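Local structure of lovastatin nonaketide synthase, polyketide synthase component (7CPX) at residues 106-117 and 163-171. The protein builds the dihydromonacolin L nonaketide backbone of lovastatin from malonyl-CoA, working as a homodimeric multidomain polyketide synthase with the enoyl reductase partner LovC. The protein carries 2 engineered substitutions. Sequence-based numbering, arbitrary orientation.
Sequences VYEAVTNAGMRI and RISYFFDWH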
loop_
_atom_site.group_PDB
_atom_site.type_symbol
_atom_site.label_atom_id
_atom_site.label_comp_id
_atom_site.label_asym_id
_atom_site.label_seq_id
_atom_site.Cartn_x
_atom_site.Cartn_y
_atom_site.Cartn_z
ATOM N N VAL A 106 3.213 -6.401 42.270
ATOM C CA VAL A 106 4.171 -6.117 43.328
ATOM C C VAL A 106 3.483 -5.411 44.484
ATOM O O VAL A 106 3.752 -5.706 45.652
ATOM C CB VAL A 106 5.352 -5.298 42.780
ATOM C CG1 VAL A 106 6.184 -4.752 43.923
ATOM C CG2 VAL A 106 6.210 -6.164 41.884
ATOM N N TYR A 107 2.586 -4.469 44.186
ATOM C CA TYR A 107 1.832 -3.845 45.266
ATOM C C TYR A 107 0.959 -4.869 45.977
ATOM O O TYR A 107 0.834 -4.842 47.206
ATOM C CB TYR A 107 0.978 -2.694 44.745
ATOM C CG TYR A 107 0.261 -1.963 45.857
ATOM C CD1 TYR A 107 0.912 -0.994 46.603
ATOM C CD2 TYR A 107 -1.055 -2.258 46.174
ATOM C CE1 TYR A 107 0.269 -0.331 47.627
ATOM C CE2 TYR A 107 -1.707 -1.600 47.196
ATOM C CZ TYR A 107 -1.041 -0.637 47.921
ATOM O OH TYR A 107 -1.687 0.024 48.941
ATOM N N GLU A 108 0.345 -5.780 45.220
ATOM C CA GLU A 108 -0.466 -6.823 45.837
ATOM C C GLU A 108 0.377 -7.713 46.740
ATOM O O GLU A 108 -0.060 -8.099 47.828
ATOM C CB GLU A 108 -1.155 -7.660 44.761
ATOM C CG GLU A 108 -2.256 -6.929 44.018
ATOM C CD GLU A 108 -2.808 -7.734 42.859
ATOM O OE1 GLU A 108 -2.386 -8.896 42.686
ATOM O OE2 GLU A 108 -3.663 -7.204 42.119
ATOM N N ALA A 109 1.585 -8.060 46.296
ATOM C CA ALA A 109 2.462 -8.905 47.098
ATOM C C ALA A 109 2.920 -8.184 48.356
ATOM O O ALA A 109 2.983 -8.783 49.435
ATOM C CB ALA A 109 3.667 -9.345 46.269
ATOM N N VAL A 110 3.251 -6.898 48.236
ATOM C CA VAL A 110 3.623 -6.114 49.408
ATOM C C VAL A 110 2.460 -6.057 50.387
ATOM O O VAL A 110 2.641 -6.201 51.603
ATOM C CB VAL A 110 4.078 -4.706 48.978
ATOM C CG1 VAL A 110 4.298 -3.813 50.182
ATOM C CG2 VAL A 110 5.352 -4.799 48.170
ATOM N N THR A 111 1.251 -5.844 49.872
ATOM C CA THR A 111 0.069 -5.797 50.722
ATOM C C THR A 111 -0.148 -7.127 51.434
ATOM O O THR A 111 -0.375 -7.166 52.649
ATOM C CB THR A 111 -1.148 -5.432 49.872
ATOM O OG1 THR A 111 -1.060 -4.058 49.471
ATOM C CG2 THR A 111 -2.430 -5.657 50.638
ATOM N N ASN A 112 -0.072 -8.231 50.691
ATOM C CA ASN A 112 -0.312 -9.544 51.278
ATOM C C ASN A 112 0.755 -9.889 52.307
ATOM O O ASN A 112 0.454 -10.490 53.344
ATOM C CB ASN A 112 -0.364 -10.602 50.178
ATOM C CG ASN A 112 -1.500 -10.372 49.205
ATOM O OD1 ASN A 112 -2.502 -9.745 49.542
ATOM N ND2 ASN A 112 -1.350 -10.882 47.988
ATOM N N ALA A 113 2.006 -9.517 52.037
ATOM C CA ALA A 113 3.075 -9.747 53.000
ATOM C C ALA A 113 2.855 -8.966 54.285
ATOM O O ALA A 113 3.454 -9.302 55.313
ATOM C CB ALA A 113 4.422 -9.368 52.386
ATOM N N GLY A 114 2.017 -7.935 54.250
ATOM C CA GLY A 114 1.733 -7.152 55.434
ATOM C C GLY A 114 2.707 -6.007 55.609
ATOM O O GLY A 114 3.261 -5.814 56.695
ATOM N N MET A 115 2.925 -5.241 54.545
ATOM C CA MET A 115 3.898 -4.159 54.546
ATOM C C MET A 115 3.266 -2.883 54.022
ATOM O O MET A 115 2.523 -2.903 53.036
ATOM C CB MET A 115 5.107 -4.515 53.690
ATOM C CG MET A 115 5.942 -5.637 54.254
ATOM S SD MET A 115 7.256 -6.118 53.128
ATOM C CE MET A 115 8.204 -7.196 54.186
ATOM N N ARG A 116 3.569 -1.773 54.687
ATOM C CA ARG A 116 3.150 -0.467 54.206
ATOM C C ARG A 116 4.163 0.061 53.202
ATOM O O ARG A 116 5.375 -0.057 53.399
ATOM C CB ARG A 116 3.007 0.516 55.368
ATOM C CG ARG A 116 2.200 -0.012 56.540
ATOM C CD ARG A 116 1.836 1.109 57.499
ATOM N NE ARG A 116 3.016 1.815 57.986
ATOM C CZ ARG A 116 3.667 1.515 59.102
ATOM N NH1 ARG A 116 3.278 0.526 59.889
ATOM N NH2 ARG A 116 4.738 2.229 59.440
ATOM N N ILE A 117 3.658 0.645 52.113
ATOM C CA ILE A 117 4.548 1.228 51.116
ATOM C C ILE A 117 5.424 2.298 51.749
ATOM O O ILE A 117 6.576 2.493 51.344
ATOM C CB ILE A 117 3.733 1.791 49.937
ATOM C CG1 ILE A 117 4.666 2.241 48.813
ATOM C CG2 ILE A 117 2.870 2.955 50.394
ATOM C CD1 ILE A 117 3.944 2.639 47.545
ATOM N N ARG A 163 11.024 0.630 37.133
ATOM C CA ARG A 163 9.823 1.394 37.443
ATOM C C ARG A 163 9.224 0.952 38.768
ATOM O O ARG A 163 8.796 1.787 39.574
ATOM C CB ARG A 163 8.798 1.243 36.324
ATOM C CG ARG A 163 7.561 2.089 36.519
ATOM C CD ARG A 163 6.675 2.034 35.300
ATOM N NE ARG A 163 7.285 2.677 34.142
ATOM C CZ ARG A 163 7.325 3.988 33.950
ATOM N NH1 ARG A 163 6.827 4.834 34.836
ATOM N NH2 ARG A 163 7.883 4.464 32.840
ATOM N N ILE A 164 9.195 -0.359 39.018
ATOM C CA ILE A 164 8.697 -0.850 40.299
ATOM C C ILE A 164 9.402 -0.119 41.429
ATOM O O ILE A 164 8.782 0.606 42.218
ATOM C CB ILE A 164 8.894 -2.371 40.411
ATOM C CG1 ILE A 164 8.083 -3.088 39.332
ATOM C CG2 ILE A 164 8.480 -2.851 41.784
ATOM C CD1 ILE A 164 8.470 -4.529 39.145
ATOM N N SER A 165 10.725 -0.260 41.486
ATOM C CA SER A 165 11.490 0.407 42.529
ATOM C C SER A 165 11.316 1.916 42.464
ATOM O O SER A 165 11.396 2.595 43.493
ATOM C CB SER A 165 12.961 0.034 42.402
ATOM O OG SER A 165 13.150 -1.359 42.568
ATOM N N TYR A 166 11.078 2.457 41.268
ATOM C CA TYR A 166 10.829 3.888 41.153
ATOM C C TYR A 166 9.551 4.278 41.882
ATOM O O TYR A 166 9.515 5.292 42.587
ATOM C CB TYR A 166 10.755 4.292 39.682
ATOM C CG TYR A 166 10.177 5.669 39.449
ATOM C CD1 TYR A 166 10.973 6.800 39.527
ATOM C CD2 TYR A 166 8.836 5.835 39.146
ATOM C CE1 TYR A 166 10.449 8.057 39.314
ATOM C CE2 TYR A 166 8.302 7.087 38.932
ATOM C CZ TYR A 166 9.111 8.195 39.017
ATOM O OH TYR A 166 8.579 9.446 38.802
ATOM N N PHE A 167 8.493 3.481 41.732
ATOM C CA PHE A 167 7.234 3.819 42.386
ATOM C C PHE A 167 7.328 3.616 43.891
ATOM O O PHE A 167 6.874 4.460 44.671
ATOM C CB PHE A 167 6.091 2.986 41.810
ATOM C CG PHE A 167 4.870 2.971 42.679
ATOM C CD1 PHE A 167 4.104 4.109 42.837
ATOM C CD2 PHE A 167 4.496 1.822 43.348
ATOM C CE1 PHE A 167 2.986 4.101 43.643
ATOM C CE2 PHE A 167 3.378 1.805 44.153
ATOM C CZ PHE A 167 2.618 2.946 44.301
ATOM N N PHE A 168 7.915 2.503 44.318
ATOM C CA PHE A 168 8.024 2.193 45.736
ATOM C C PHE A 168 9.219 2.863 46.398
ATOM O O PHE A 168 9.462 2.622 47.585
ATOM C CB PHE A 168 8.108 0.678 45.938
ATOM C CG PHE A 168 6.888 -0.064 45.477
ATOM C CD1 PHE A 168 5.787 -0.195 46.302
ATOM C CD2 PHE A 168 6.842 -0.636 44.219
ATOM C CE1 PHE A 168 4.664 -0.877 45.884
ATOM C CE2 PHE A 168 5.722 -1.321 43.794
ATOM C CZ PHE A 168 4.630 -1.441 44.626
ATOM N N ASP A 169 9.969 3.687 45.667
ATOM C CA ASP A 169 11.107 4.410 46.231
ATOM C C ASP A 169 12.132 3.440 46.809
ATOM O O ASP A 169 12.722 3.681 47.864
ATOM C CB ASP A 169 10.644 5.409 47.292
ATOM C CG ASP A 169 11.744 6.354 47.733
ATOM O OD1 ASP A 169 12.896 6.185 47.283
ATOM O OD2 ASP A 169 11.456 7.270 48.532
ATOM N N TRP A 170 12.341 2.327 46.116
ATOM C CA TRP A 170 13.313 1.331 46.532
ATOM C C TRP A 170 14.683 1.653 45.954
ATOM O O TRP A 170 14.802 2.238 44.874
ATOM C CB TRP A 170 12.874 -0.064 46.092
ATOM C CG TRP A 170 11.639 -0.541 46.780
ATOM C CD1 TRP A 170 11.098 -0.045 47.926
ATOM C CD2 TRP A 170 10.785 -1.608 46.362
ATOM N NE1 TRP A 170 9.962 -0.739 48.253
ATOM C CE2 TRP A 170 9.748 -1.707 47.308
ATOM C CE3 TRP A 170 10.798 -2.492 45.284
ATOM C CZ2 TRP A 170 8.732 -2.648 47.203
ATOM C CZ3 TRP A 170 9.792 -3.426 45.184
ATOM C CH2 TRP A 170 8.773 -3.498 46.137
ATOM N N HIS A 171 15.722 1.264 46.690
ATOM C CA HIS A 171 17.095 1.545 46.305
ATOM C C HIS A 171 17.921 0.292 46.069
ATOM O O HIS A 171 19.113 0.405 45.759
ATOM C CB HIS A 171 17.776 2.410 47.373
ATOM C CG HIS A 171 17.130 3.745 47.569
ATOM N ND1 HIS A 171 16.435 4.388 46.566
ATOM C CD2 HIS A 171 17.064 4.555 48.651
ATOM C CE1 HIS A 171 15.974 5.539 47.022
ATOM N NE2 HIS A 171 16.342 5.664 48.284
#
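The F168 ring packs against V106, Y107 and I117, between its own helix 159-168 and helix 97-113. CG1 of V106 lies 3.5 Å from F168 CE2. The same methyl is 3.6 Å from CH2 of W170. It reaches this point because CG1 is anti to the backbone N (chi1 168°). I164 CG2 also touches this methyl, 3.7 Å from V106 CG1, and V106 CG2 lies against the same isoleucine. Y107 crosses F168 at about a right angle, and F168 CE1 comes to the edge of the tyrosine ring, 3.8 Å from CD1. T111 OG1 gives a hydrogen bond to Y107 O and also lies over one face of the Y107 ring, toward its rim. Across the F168 ring plane from V106 CG1, CD1 of I117 is 3.6 Å from F168 CD1. I117 CD1 is also 3.5 Å from F167 CZ. The extended I117 side chain, with chi1 -173° and chi2 172°, carries this methyl to both rings. Within 163-171, F167 CD2 stands over one face of F168 and W170 CH2 over the opposite face, nearer the rim. CG2 of V110 meets the edge of the W170 indole. F84 and F85 extend the aromatic cluster through edge-to-face contacts with Y107 and F167, respectively. This is buried apolar packing of helix 97-113 and the start of helix 117-120 against helix 159-168 and the turn after it, in the thiolase-type ketosynthase fold.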